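Periplasmic binding protein/LacI transcriptional regulator (Burkholderia graminis C4D1M, PDB 5HQJ) binds D-arabinose in the cleft between its two lobes and probably serves as the sugar-capturing, periplasmic component of an ABC transporter. Local coordinates at residues A[210-215]-A[238-243]; A[32-37]-A[88-93]; A[190-195]-A[218-223]; A[246-251]-A[264-269]; A[128-133]-A[270-275]. All coordinates share one frame; numbering follows the deposited sequence.

Interaction 1 (A[210-215]-A[238-243]); sequences NLKGIF and KGKLEV
With CG of Leu241 anti to its carbonyl carbon (chi1 -73°) and CD1 continuing the chain outward (chi2 178°), the two methyls of the leucine fork across to the neighbouring strand. CD1 of Leu241 meets the CD1 methyl of Ile214 at 3.8 Å. CD2 of Leu241 lies 4.0 Å from CB of Leu211 and presses on the carbonyl O of Leu211 at 3.1 Å. Leu205 of helix 194-207 touches all three residues, so this patch belongs to the packing between sheet and helix.

The backbones are joined through both N and O of Glu242. Its N gives a nearly linear bond (176°) to Lys212 O at 2.9 Å, and its O accepts from Ile214 N, also at 2.9 Å. A water donates to both Lys212 O and Lys240 O, extending the link to the residue before Leu241.

Farther out the contact is polar and more exposed, and Asn210 is poorly ordered. The extended Lys240 turns only at chi4, which leaves its NZ 3.5 Å from NZ of Lys212; the two ammonium groups probably repel. Each has other oxygens to turn to: Pro209 O bonds Lys240 NZ, while Lys212 NZ bonds OD1 of Asn210 at 2.5 Å, from above the plane of the amide carbonyl, and more weakly Asn210 O.

Parallel strands 211-216 and 242-246, connected through helix 221-229, form a beta-alpha-beta unit in the second lobe's sheet.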
# COMPACT_ATOMS: atom_id res chain seq x y z
N ASN A 210 -8.94 -25.54 11.84
CA ASN A 210 -8.55 -26.14 10.56
C ASN A 210 -8.29 -25.09 9.46
O ASN A 210 -8.26 -25.42 8.27
CB ASN A 210 -9.64 -27.11 10.12
CG ASN A 210 -9.08 -28.32 9.38
OD1 ASN A 210 -7.91 -28.67 9.53
ND2 ASN A 210 -9.92 -28.96 8.59
N LEU A 211 -8.10 -23.84 9.85
CA LEU A 211 -7.62 -22.80 8.92
C LEU A 211 -6.36 -23.31 8.21
O LEU A 211 -5.51 -23.95 8.82
CB LEU A 211 -7.33 -21.51 9.70
CG LEU A 211 -7.22 -20.24 8.84
CD1 LEU A 211 -8.53 -19.83 8.25
CD2 LEU A 211 -6.67 -19.10 9.73
N LYS A 212 -6.25 -23.06 6.93
CA LYS A 212 -5.12 -23.52 6.13
C LYS A 212 -4.31 -22.39 5.58
O LYS A 212 -3.15 -22.58 5.23
CB LYS A 212 -5.59 -24.39 4.96
CG LYS A 212 -6.26 -25.69 5.44
CD LYS A 212 -5.31 -26.61 6.18
CE LYS A 212 -6.05 -27.76 6.84
NZ LYS A 212 -5.89 -27.74 8.32
N GLY A 213 -4.91 -21.21 5.44
CA GLY A 213 -4.17 -20.07 4.94
C GLY A 213 -4.63 -18.71 5.45
O GLY A 213 -5.79 -18.52 5.78
N ILE A 214 -3.71 -17.75 5.46
CA ILE A 214 -4.01 -16.36 5.75
C ILE A 214 -3.36 -15.44 4.72
O ILE A 214 -2.18 -15.56 4.40
CB ILE A 214 -3.53 -15.90 7.15
CG1 ILE A 214 -4.12 -16.79 8.22
CG2 ILE A 214 -3.86 -14.40 7.38
CD1 ILE A 214 -3.59 -16.48 9.67
N PHE A 215 -4.12 -14.47 4.26
CA PHE A 215 -3.62 -13.36 3.44
C PHE A 215 -3.56 -12.07 4.26
O PHE A 215 -4.60 -11.68 4.84
CB PHE A 215 -4.53 -13.02 2.28
CG PHE A 215 -4.81 -14.13 1.31
CD1 PHE A 215 -5.83 -15.05 1.56
CD2 PHE A 215 -4.16 -14.21 0.08
CE1 PHE A 215 -6.14 -16.06 0.64
CE2 PHE A 215 -4.47 -15.21 -0.82
CZ PHE A 215 -5.46 -16.12 -0.55
N LYS A 238 2.74 -23.16 13.73
CA LYS A 238 3.89 -22.87 12.88
C LYS A 238 4.07 -24.00 11.88
O LYS A 238 4.17 -25.16 12.29
CB LYS A 238 5.15 -22.70 13.73
CG LYS A 238 6.37 -22.18 12.94
CD LYS A 238 7.68 -22.41 13.71
CE LYS A 238 8.85 -21.62 13.12
NZ LYS A 238 8.94 -21.75 11.65
N GLY A 239 4.11 -23.68 10.59
CA GLY A 239 4.26 -24.69 9.53
C GLY A 239 2.94 -25.29 9.04
O GLY A 239 2.89 -26.01 8.05
N LYS A 240 1.87 -25.00 9.74
CA LYS A 240 0.56 -25.56 9.41
C LYS A 240 -0.19 -24.67 8.43
O LYS A 240 -1.01 -25.12 7.61
CB LYS A 240 -0.24 -25.77 10.70
CG LYS A 240 -1.73 -25.98 10.55
CD LYS A 240 -2.34 -26.56 11.83
CE LYS A 240 -3.86 -26.70 11.73
NZ LYS A 240 -4.49 -25.73 10.79
N LEU A 241 0.10 -23.39 8.53
CA LEU A 241 -0.60 -22.40 7.73
C LEU A 241 0.25 -21.91 6.60
O LEU A 241 1.47 -21.76 6.75
CB LEU A 241 -0.97 -21.21 8.58
CG LEU A 241 -2.08 -21.31 9.60
CD1 LEU A 241 -2.11 -19.96 10.28
CD2 LEU A 241 -3.40 -21.66 8.96
N GLU A 242 -0.40 -21.62 5.49
CA GLU A 242 0.24 -20.88 4.45
C GLU A 242 -0.11 -19.40 4.58
O GLU A 242 -1.29 -19.01 4.44
CB GLU A 242 -0.22 -21.43 3.10
CG GLU A 242 0.64 -21.08 1.94
CD GLU A 242 1.97 -21.85 1.91
OE1 GLU A 242 2.06 -22.97 2.46
OE2 GLU A 242 2.90 -21.32 1.30
N VAL A 243 0.91 -18.58 4.82
CA VAL A 243 0.74 -17.17 5.09
C VAL A 243 1.39 -16.34 3.99
O VAL A 243 2.58 -16.42 3.72
CB VAL A 243 1.34 -16.77 6.46
CG1 VAL A 243 1.19 -15.25 6.71
CG2 VAL A 243 0.71 -17.60 7.59
O HOH W 1 -1.78 -25.04 5.10

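Interaction 2 (A[32-37]-A[88-93]); sequences AVIPKV and IAISVN. With 64K (alpha-D-arabinopyranose), chain B.
Lys36 and Asn93 meet just past the carboxyl ends of two adjacent parallel strands, 30-34 and 87-90, in the first lobe's sheet. That is where the alpha/beta lobes of sugar-binding proteins of this type present their ligand-contacting loops. Three backbone bonds in ladder order lead up to the spot: Ala89 N to Ala32 O, Ile34 N to Ala89 O, and Ser91 N to Ile34 O at 3.0 Å. On one face of the sheet, the face that helix 71-82 covers, CB of Ile34 rests on CG1 of Ile90 and the CD1 methyl of Ile34 on CG2 of Ile88.

Lys36 runs out straight beyond CG, and each of its methylenes has a polar neighbour. CB lies 3.3 Å from OD1 of Asn93. CG sits 3.5 Å from OG of Ser91, a hydroxyl engaged with Asp116. CD again passes OD1 of Asn93, and CE lies 3.2 Å from O1 of alpha-D-arabinopyranose, with the carbonyl O of Val92 on hand as well. At the tip, NZ of Lys36 gives O1 of the sugar only a weak bond, 3.2 Å; the stronger partner is OD1 of Asn164. A water also accepts from NZ of Lys36, at 3.0 Å, and donates to both O and OD1 of Asn93, tying lysine and asparagine together again.

The base of the lysine is fixed by the same asparagine: Asn93 ND2 reaches Lys36 O at 2.8 Å, the acceptor lying close to the plane of the amide and the donor standing well to the side of the C=O direction (116°).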
# COMPACT_ATOMS: atom_id res chain seq x y z
N ALA A 32 5.15 18.93 -2.78
CA ALA A 32 4.77 18.33 -1.53
C ALA A 32 4.29 16.90 -1.78
O ALA A 32 3.56 16.66 -2.74
CB ALA A 32 3.69 19.17 -0.85
N VAL A 33 4.73 15.98 -0.93
CA VAL A 33 4.29 14.59 -1.01
C VAL A 33 3.68 14.15 0.31
O VAL A 33 4.24 14.40 1.39
CB VAL A 33 5.46 13.67 -1.38
CG1 VAL A 33 4.95 12.27 -1.62
CG2 VAL A 33 6.15 14.16 -2.64
N ILE A 34 2.52 13.51 0.21
CA ILE A 34 1.67 13.20 1.37
C ILE A 34 1.44 11.71 1.46
O ILE A 34 0.84 11.12 0.54
CB ILE A 34 0.26 13.89 1.24
CG1 ILE A 34 0.43 15.39 1.00
CG2 ILE A 34 -0.63 13.61 2.49
CD1 ILE A 34 -0.84 16.11 0.59
N PRO A 35 1.92 11.08 2.54
CA PRO A 35 1.55 9.68 2.76
C PRO A 35 0.16 9.56 3.36
O PRO A 35 -0.46 10.58 3.66
CB PRO A 35 2.62 9.20 3.74
CG PRO A 35 2.86 10.41 4.59
CD PRO A 35 2.86 11.54 3.59
N LYS A 36 -0.29 8.33 3.58
CA LYS A 36 -1.57 8.13 4.26
C LYS A 36 -1.44 8.58 5.71
O LYS A 36 -2.41 9.04 6.32
CB LYS A 36 -2.02 6.66 4.20
CG LYS A 36 -2.64 6.22 2.83
CD LYS A 36 -3.13 4.76 2.88
CE LYS A 36 -3.66 4.26 1.54
NZ LYS A 36 -4.32 2.93 1.68
N VAL A 37 -0.22 8.44 6.25
CA VAL A 37 0.10 8.78 7.64
C VAL A 37 1.55 8.36 7.87
O VAL A 37 2.12 7.68 7.02
CB VAL A 37 -0.76 8.05 8.69
CG1 VAL A 37 -1.96 8.90 9.20
CG2 VAL A 37 -1.18 6.64 8.21
N ILE A 88 1.55 18.66 -5.90
CA ILE A 88 1.13 17.81 -4.80
C ILE A 88 0.97 16.37 -5.28
O ILE A 88 0.21 16.09 -6.22
CB ILE A 88 -0.21 18.25 -4.21
CG1 ILE A 88 -0.15 19.71 -3.76
CG2 ILE A 88 -0.61 17.31 -3.07
CD1 ILE A 88 -1.49 20.28 -3.36
N ALA A 89 1.66 15.46 -4.60
CA ALA A 89 1.45 14.03 -4.78
C ALA A 89 0.92 13.47 -3.48
O ALA A 89 1.45 13.76 -2.39
CB ALA A 89 2.74 13.32 -5.18
N ILE A 90 -0.15 12.67 -3.59
CA ILE A 90 -0.81 12.16 -2.41
C ILE A 90 -1.19 10.68 -2.57
O ILE A 90 -1.65 10.24 -3.62
CB ILE A 90 -2.06 13.02 -2.07
CG1 ILE A 90 -2.75 12.48 -0.82
CG2 ILE A 90 -3.02 13.11 -3.28
CD1 ILE A 90 -3.95 13.29 -0.34
N SER A 91 -0.96 9.93 -1.50
CA SER A 91 -1.60 8.63 -1.29
C SER A 91 -2.86 8.81 -0.43
O SER A 91 -2.78 9.28 0.72
CB SER A 91 -0.62 7.68 -0.61
OG SER A 91 -1.23 6.44 -0.38
N VAL A 92 -4.02 8.44 -0.97
CA VAL A 92 -5.33 8.78 -0.38
C VAL A 92 -5.92 7.69 0.52
O VAL A 92 -6.04 6.54 0.14
CB VAL A 92 -6.34 9.07 -1.50
CG1 VAL A 92 -7.66 9.52 -0.93
CG2 VAL A 92 -5.78 10.13 -2.42
N ASN A 93 -6.30 8.09 1.73
CA ASN A 93 -6.89 7.13 2.65
C ASN A 93 -8.31 6.73 2.25
O ASN A 93 -8.66 5.55 2.30
CB ASN A 93 -6.88 7.68 4.07
CG ASN A 93 -5.59 7.34 4.83
OD1 ASN A 93 -5.22 6.17 4.98
ND2 ASN A 93 -4.94 8.35 5.32
O2 64K B . 0.11 0.03 -0.36
C2 64K B . -0.27 0.03 1.06
C3 64K B . 0.76 -0.77 1.80
O3 64K B . 0.54 -2.14 1.54
C4 64K B . 0.64 -0.60 3.31
O4 64K B . -0.56 -1.20 3.83
C5 64K B . 0.60 0.82 3.65
O5 64K B . -0.57 1.42 3.04
C1 64K B . -0.31 1.44 1.58
O1 64K B . -1.35 2.10 0.96
O HOH W 2 -6.51 4.21 3.30

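Interaction 3 (A[190-195]-A[218-223]); sequences TDDDLA and SQVGGP. With 64K (alpha-D-arabinopyranose), chain B.
Asp192 and Ser218 supply the direct hydrogen bond of this contact: Ser218 OG donates to OD1 of Asp192 at 2.6 Å, arriving on the syn lone pair of the carboxylate. The serine hydroxyl is placed there by chi1 of 72°, which tucks OG between its own backbone N and carbonyl carbon. OD2 of Asp192 faces the side-chain end of Gln219.

The bond from this contact to the sugar comes from the backbone. Gln219 N donates to O4 of alpha-D-arabinopyranose at 3.0 Å, bent to 146°, and CG of Gln219 lies alongside C4 of the sugar at 3.4 Å. Asp192 OD2 stays 3.7 Å from O4, so the carboxylate borders the pocket while gripping the serine that precedes the donor. Both segments are loops at the carboxyl end of the second lobe's sheet, each running into a helix (194-207 and 221-229), together forming part of the cleft wall.

Van der Waals contact centres on Val220. Its CG1 lies against OD1 of Asp192 and OG1 of Thr190, while CG2 packs on CA and CD1 of Leu194 at 3.5 and 3.8 Å. CD1 of Leu194 continues to CB of Pro223 at 4.1 Å.

In the first loop Asp193 N bonds Thr190 O across the turn, Thr190 OG1 bonds Thr157 O, and OD1 of Asp193, the N-cap, accepts from Arg196 N.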
# COMPACT_ATOMS: atom_id res chain seq x y z
N THR A 190 -8.16 -3.89 10.46
CA THR A 190 -7.27 -3.63 11.59
C THR A 190 -6.89 -2.17 11.74
O THR A 190 -6.21 -1.81 12.71
CB THR A 190 -5.96 -4.40 11.45
OG1 THR A 190 -5.27 -3.93 10.28
CG2 THR A 190 -6.24 -5.89 11.33
N ASP A 191 -7.28 -1.36 10.77
CA ASP A 191 -6.81 -0.00 10.67
C ASP A 191 -5.29 0.02 10.77
O ASP A 191 -4.71 1.04 11.15
CB ASP A 191 -7.45 0.87 11.76
CG ASP A 191 -8.98 0.87 11.70
OD1 ASP A 191 -9.54 0.81 10.59
OD2 ASP A 191 -9.63 0.95 12.77
N ASP A 192 -4.64 -1.10 10.43
CA ASP A 192 -3.18 -1.24 10.52
C ASP A 192 -2.67 -0.82 11.89
O ASP A 192 -1.57 -0.30 12.01
CB ASP A 192 -2.48 -0.42 9.42
CG ASP A 192 -2.52 -1.10 8.07
OD1 ASP A 192 -2.95 -2.27 7.99
OD2 ASP A 192 -2.09 -0.48 7.07
N ASP A 193 -3.46 -1.05 12.93
CA ASP A 193 -2.92 -1.02 14.27
C ASP A 193 -2.40 -2.43 14.57
O ASP A 193 -3.15 -3.38 14.44
CB ASP A 193 -3.98 -0.59 15.28
CG ASP A 193 -3.45 -0.59 16.70
OD1 ASP A 193 -3.64 -1.60 17.39
OD2 ASP A 193 -2.86 0.42 17.13
N LEU A 194 -1.12 -2.55 14.95
CA LEU A 194 -0.49 -3.86 15.17
C LEU A 194 -1.19 -4.60 16.29
O LEU A 194 -1.51 -5.78 16.15
CB LEU A 194 1.00 -3.69 15.45
CG LEU A 194 1.84 -4.96 15.72
CD1 LEU A 194 1.68 -6.02 14.62
CD2 LEU A 194 3.32 -4.61 15.91
N ALA A 195 -1.45 -3.91 17.39
CA ALA A 195 -2.14 -4.52 18.51
C ALA A 195 -3.52 -5.02 18.06
O ALA A 195 -3.96 -6.13 18.40
CB ALA A 195 -2.26 -3.54 19.66
N SER A 218 -2.36 -5.73 3.86
CA SER A 218 -1.79 -4.46 4.29
C SER A 218 -0.49 -4.72 5.09
O SER A 218 -0.19 -5.84 5.43
CB SER A 218 -2.79 -3.66 5.11
OG SER A 218 -2.97 -4.25 6.37
N GLN A 219 0.29 -3.68 5.36
CA GLN A 219 1.65 -3.95 5.84
C GLN A 219 1.66 -4.60 7.23
O GLN A 219 2.61 -5.30 7.53
CB GLN A 219 2.54 -2.69 5.83
CG GLN A 219 1.92 -1.41 6.35
CD GLN A 219 1.45 -1.55 7.77
OE1 GLN A 219 0.27 -1.71 8.03
NE2 GLN A 219 2.39 -1.49 8.70
N VAL A 220 0.61 -4.43 8.03
CA VAL A 220 0.51 -5.05 9.38
C VAL A 220 0.19 -6.57 9.43
O VAL A 220 0.39 -7.24 10.47
CB VAL A 220 -0.56 -4.33 10.21
CG1 VAL A 220 -1.96 -4.85 9.87
CG2 VAL A 220 -0.27 -4.47 11.69
N GLY A 221 -0.29 -7.12 8.33
CA GLY A 221 -0.77 -8.48 8.39
C GLY A 221 0.35 -9.47 8.65
O GLY A 221 0.24 -10.37 9.50
N GLY A 222 1.46 -9.29 7.93
CA GLY A 222 2.62 -10.14 8.15
C GLY A 222 3.13 -10.07 9.58
O GLY A 222 3.33 -11.09 10.22
N PRO A 223 3.46 -8.86 10.06
CA PRO A 223 3.98 -8.71 11.42
C PRO A 223 3.01 -9.27 12.46
O PRO A 223 3.48 -9.92 13.41
CB PRO A 223 4.19 -7.19 11.54
CG PRO A 223 4.42 -6.77 10.09
CD PRO A 223 3.53 -7.62 9.28
O2 64K B . 0.11 0.03 -0.36
C2 64K B . -0.27 0.03 1.06
C3 64K B . 0.76 -0.77 1.80
O3 64K B . 0.54 -2.14 1.54
C4 64K B . 0.64 -0.60 3.31
O4 64K B . -0.56 -1.20 3.83
C5 64K B . 0.60 0.82 3.65
O5 64K B . -0.57 1.42 3.04
C1 64K B . -0.31 1.44 1.58
O1 64K B . -1.35 2.10 0.96

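Interaction 4 (A[246-251]-A[264-269]); sequences FDDLPD and IMVQRP. With 64K (alpha-D-arabinopyranose), chain B.
OD1 of Asp247 is gripped twice: Gln267 NE2 donates to it at 2.9 Å, on the syn lone pair, and a water donates at 2.7 Å. That water also accepts from Gln267 N, so the glutamine holds the same oxygen directly by its side chain and through water by its backbone. The two residues follow parallel strands 242-246 and 263-266, the ends of a beta-alpha-beta crossover through helix 250-258, and line the sugar site.

Carboxylate and amide lie nearly coplanar, 20° apart. The amide nitrogen of Gln267 serves two acceptors, Asp247 OD1 and O2 of alpha-D-arabinopyranose, the latter almost in line (174°). With OE1 bonded to Thr130 OG1 as well, the amide's rotation is probably fixed from both ends. OD2 of Asp247 takes a very short bond from O3 of the sugar, 2.5 Å. Sugar, acid and amide thus close a ring of bonds, and Asp247 N donates to Met265 O at 2.8 Å.

Beside this network lies the Phe246 ring, in cation-pi contact with Arg168. Gln267 CG approaches the ring's edge, 3.7 Å from CE1, and CB of selenomethionine Met265 stands over one face, 3.9 Å from the centroid.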
# COMPACT_ATOMS: atom_id res chain seq x y z
N PHE A 246 1.86 -8.70 2.63
CA PHE A 246 2.21 -7.55 1.80
C PHE A 246 3.33 -6.73 2.42
O PHE A 246 3.43 -6.58 3.65
CB PHE A 246 0.97 -6.67 1.59
CG PHE A 246 0.58 -6.48 0.15
CD1 PHE A 246 1.01 -5.37 -0.54
CD2 PHE A 246 -0.20 -7.40 -0.52
CE1 PHE A 246 0.66 -5.20 -1.87
CE2 PHE A 246 -0.55 -7.22 -1.85
CZ PHE A 246 -0.11 -6.13 -2.51
N ASP A 247 4.20 -6.25 1.53
CA ASP A 247 5.28 -5.29 1.82
C ASP A 247 6.45 -5.99 2.49
O ASP A 247 6.41 -7.21 2.72
CB ASP A 247 4.75 -4.12 2.62
CG ASP A 247 3.60 -3.40 1.92
OD1 ASP A 247 3.62 -3.26 0.66
OD2 ASP A 247 2.63 -2.98 2.59
N ASP A 248 7.54 -5.26 2.69
CA ASP A 248 8.80 -5.88 3.14
C ASP A 248 9.34 -5.18 4.38
O ASP A 248 10.56 -5.07 4.54
CB ASP A 248 9.87 -5.86 2.02
CG ASP A 248 10.52 -4.49 1.84
OD1 ASP A 248 9.80 -3.50 2.05
OD2 ASP A 248 11.72 -4.42 1.49
N LEU A 249 8.44 -4.74 5.26
CA LEU A 249 8.81 -4.29 6.61
C LEU A 249 9.74 -5.27 7.30
O LEU A 249 9.57 -6.47 7.13
CB LEU A 249 7.58 -4.15 7.48
CG LEU A 249 6.78 -2.87 7.53
CD1 LEU A 249 6.26 -2.51 6.15
CD2 LEU A 249 5.65 -3.10 8.53
N PRO A 250 10.71 -4.78 8.10
CA PRO A 250 11.69 -5.71 8.68
C PRO A 250 11.07 -6.92 9.42
O PRO A 250 11.54 -8.03 9.32
CB PRO A 250 12.48 -4.82 9.64
CG PRO A 250 12.43 -3.47 8.98
CD PRO A 250 11.06 -3.37 8.39
N ASP A 251 9.98 -6.68 10.13
CA ASP A 251 9.26 -7.75 10.83
C ASP A 251 8.71 -8.82 9.88
O ASP A 251 8.67 -10.02 10.20
CB ASP A 251 8.11 -7.18 11.67
CG ASP A 251 8.59 -6.50 12.94
OD1 ASP A 251 9.59 -6.95 13.52
OD2 ASP A 251 7.95 -5.51 13.35
N ILE A 264 5.69 -13.10 0.28
CA ILE A 264 5.17 -11.76 0.34
C ILE A 264 5.03 -11.15 -1.06
O ILE A 264 5.47 -11.69 -2.09
CB ILE A 264 6.02 -10.87 1.25
CG1 ILE A 264 7.46 -10.78 0.72
CG2 ILE A 264 6.00 -11.38 2.68
CD1 ILE A 264 8.43 -9.97 1.58
N MSE A 265 4.34 -10.03 -1.06
CA MSE A 265 4.18 -9.20 -2.26
C MSE A 265 4.85 -7.86 -1.98
O MSE A 265 4.38 -7.15 -1.09
CB MSE A 265 2.70 -9.00 -2.62
CG MSE A 265 1.91 -10.29 -2.78
SE MSE A 265 2.44 -11.18 -4.42
CE MSE A 265 1.56 -10.03 -5.72
N VAL A 266 5.93 -7.54 -2.72
CA VAL A 266 6.67 -6.32 -2.50
C VAL A 266 6.37 -5.37 -3.64
O VAL A 266 6.61 -5.69 -4.78
CB VAL A 266 8.16 -6.57 -2.38
CG1 VAL A 266 8.89 -5.26 -2.03
CG2 VAL A 266 8.42 -7.65 -1.31
N GLN A 267 5.82 -4.21 -3.30
CA GLN A 267 5.52 -3.15 -4.25
C GLN A 267 6.84 -2.41 -4.54
O GLN A 267 7.88 -2.88 -4.13
CB GLN A 267 4.44 -2.23 -3.69
CG GLN A 267 3.21 -2.92 -3.15
CD GLN A 267 2.24 -1.90 -2.66
OE1 GLN A 267 1.68 -1.15 -3.44
NE2 GLN A 267 2.05 -1.84 -1.34
N ARG A 268 6.78 -1.29 -5.26
CA ARG A 268 7.94 -0.45 -5.50
C ARG A 268 7.73 0.97 -4.94
O ARG A 268 7.56 1.91 -5.67
CB ARG A 268 8.26 -0.44 -7.02
CG ARG A 268 8.70 -1.79 -7.58
CD ARG A 268 9.50 -1.69 -8.85
NE ARG A 268 10.12 -2.98 -9.14
CZ ARG A 268 9.50 -3.97 -9.76
NH1 ARG A 268 8.25 -3.82 -10.17
NH2 ARG A 268 10.13 -5.11 -9.96
N PRO A 269 7.70 1.10 -3.59
CA PRO A 269 7.40 2.40 -2.96
C PRO A 269 8.47 3.49 -3.24
O PRO A 269 8.16 4.67 -3.37
CB PRO A 269 7.31 2.04 -1.46
CG PRO A 269 8.05 0.74 -1.30
CD PRO A 269 7.81 0.01 -2.61
O2 64K B . 0.11 0.03 -0.36
C2 64K B . -0.27 0.03 1.06
C3 64K B . 0.76 -0.77 1.80
O3 64K B . 0.54 -2.14 1.54
C4 64K B . 0.64 -0.60 3.31
O4 64K B . -0.56 -1.20 3.83
C5 64K B . 0.60 0.82 3.65
O5 64K B . -0.57 1.42 3.04
C1 64K B . -0.31 1.44 1.58
O1 64K B . -1.35 2.10 0.96
O HOH W 3 5.91 -3.10 -0.68

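Interaction 5 (A[128-133]-A[270-275]); sequences IGTNNE and VTMGSL
Ile128 packs most closely where both its arms lie against Leu275. Its longer arm, with CG1 anti to the carbonyl carbon (chi1 -56°), carries CD1 of Ile128 to 3.9 Å from CB of Leu275 and 3.7 Å from C of Leu275. The branch methyl, CG2 of Ile128, lies 4.0 Å from CD1 of Leu275 and 4.0 Å from CA of Met272. These contacts seat strand 127-129 of the first lobe's sheet against helix 269-284.

Toward the cleft the touching is sparser: CG of selenomethionine Met272 stands 4.3 Å from CA of Gly129, and a single approach, CE of Met272 to OG1 of Thr130 at 3.8 Å, meets the threonine. That hydroxyl is engaged elsewhere, with OE1 of Gln267. The Met272 side chain also touches Asp116 and Thr296, and its nearest atom is about 6 Å from the bound arabinose, a second layer behind the pocket.

Both segments lie beside the crossings between the lobes, probably part of the hinge: one leaves the first sheet and crosses into helix 132-146 of the second lobe, while the other lies in the opening turns of helix 269-284, just after the chain has crossed back. No hydrogen bond joins them directly.

Leu275 is the one touching residue that is partly exposed, so the tight patch borders on solvent. Asn131 is exposed, and its OD1 caps the outgoing helix at Gln134 N.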
# COMPACT_ATOMS: atom_id res chain seq x y z
N ILE A 128 0.26 6.73 -9.96
CA ILE A 128 1.45 5.92 -9.95
C ILE A 128 1.37 4.88 -8.85
O ILE A 128 1.42 5.21 -7.66
CB ILE A 128 2.69 6.79 -9.72
CG1 ILE A 128 2.76 7.88 -10.79
CG2 ILE A 128 3.97 5.95 -9.66
CD1 ILE A 128 3.77 8.97 -10.48
N GLY A 129 1.29 3.61 -9.21
CA GLY A 129 1.26 2.60 -8.17
C GLY A 129 1.05 1.19 -8.66
O GLY A 129 1.16 0.88 -9.85
N THR A 130 0.78 0.32 -7.69
CA THR A 130 0.52 -1.09 -7.94
C THR A 130 -0.82 -1.26 -8.63
O THR A 130 -1.75 -0.46 -8.45
CB THR A 130 0.54 -1.86 -6.60
OG1 THR A 130 1.82 -1.64 -6.03
CG2 THR A 130 0.29 -3.31 -6.78
N ASN A 131 -0.91 -2.32 -9.44
CA ASN A 131 -2.20 -2.80 -9.93
C ASN A 131 -2.75 -3.69 -8.86
O ASN A 131 -2.37 -4.84 -8.75
CB ASN A 131 -2.07 -3.56 -11.24
CG ASN A 131 -3.41 -4.01 -11.80
OD1 ASN A 131 -4.42 -4.07 -11.08
ND2 ASN A 131 -3.43 -4.33 -13.09
N ASN A 132 -3.58 -3.11 -8.01
CA ASN A 132 -3.85 -3.76 -6.74
C ASN A 132 -4.80 -4.93 -6.88
O ASN A 132 -4.61 -5.95 -6.23
CB ASN A 132 -4.35 -2.74 -5.76
CG ASN A 132 -3.24 -1.87 -5.25
OD1 ASN A 132 -2.40 -2.32 -4.46
ND2 ASN A 132 -3.21 -0.62 -5.69
N GLU A 133 -5.75 -4.85 -7.80
CA GLU A 133 -6.59 -6.02 -8.01
C GLU A 133 -5.72 -7.15 -8.58
O GLU A 133 -5.82 -8.29 -8.13
CB GLU A 133 -7.79 -5.73 -8.93
CG GLU A 133 -8.72 -6.94 -9.04
CD GLU A 133 -10.08 -6.60 -9.61
OE1 GLU A 133 -10.48 -5.42 -9.58
OE2 GLU A 133 -10.76 -7.54 -10.09
N VAL A 270 9.74 3.09 -3.32
CA VAL A 270 10.82 4.03 -3.61
C VAL A 270 10.58 4.61 -5.00
O VAL A 270 10.65 5.82 -5.19
CB VAL A 270 12.22 3.35 -3.55
CG1 VAL A 270 13.28 4.39 -3.76
CG2 VAL A 270 12.43 2.72 -2.24
N THR A 271 10.36 3.72 -5.97
CA THR A 271 10.10 4.08 -7.34
C THR A 271 8.84 4.96 -7.43
O THR A 271 8.81 5.93 -8.19
CB THR A 271 9.99 2.79 -8.24
OG1 THR A 271 11.27 2.15 -8.35
CG2 THR A 271 9.49 3.13 -9.62
N MSE A 272 7.78 4.63 -6.69
CA MSE A 272 6.61 5.51 -6.65
C MSE A 272 6.96 6.95 -6.25
O MSE A 272 6.51 7.90 -6.89
CB MSE A 272 5.54 4.98 -5.68
CG MSE A 272 4.82 3.69 -6.11
SE MSE A 272 3.61 3.27 -4.67
CE MSE A 272 3.73 1.34 -4.75
N GLY A 273 7.73 7.12 -5.19
CA GLY A 273 8.05 8.46 -4.71
C GLY A 273 8.92 9.20 -5.70
O GLY A 273 8.76 10.40 -5.96
N SER A 274 9.87 8.47 -6.29
CA SER A 274 10.72 9.06 -7.29
C SER A 274 9.94 9.55 -8.52
O SER A 274 10.07 10.69 -8.98
CB SER A 274 11.76 8.02 -7.70
OG SER A 274 12.76 8.64 -8.44
N LEU A 275 9.13 8.65 -9.07
CA LEU A 275 8.27 8.99 -10.21
C LEU A 275 7.29 10.09 -9.86
O LEU A 275 7.03 10.96 -10.69
CB LEU A 275 7.50 7.77 -10.69
CG LEU A 275 8.37 6.71 -11.37
CD1 LEU A 275 7.49 5.52 -11.61
CD2 LEU A 275 9.04 7.20 -12.70

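How the interactions relate
From the N terminus, interaction 2 closes first, joining two strands of the first lobe's sheet before any other contact opens. The chain then enters the long loop of interaction 5, from 128-133 to 270-275, which spans most of the second lobe and contains interactions 1, 3 and 4. Within it, interactions 3 and 1 cross, the segments coming in the order 190-195, 210-215, 218-223, 238-243; one lies at the cleft, the other at the far end of the same sheet, centres 17 Å apart. Interaction 4 comes next in series, touching interaction 3 through Gln219 and Asp247 and interaction 5 through Gln267 and Thr130. Interactions 2, 3 and 4 meet at the sugar.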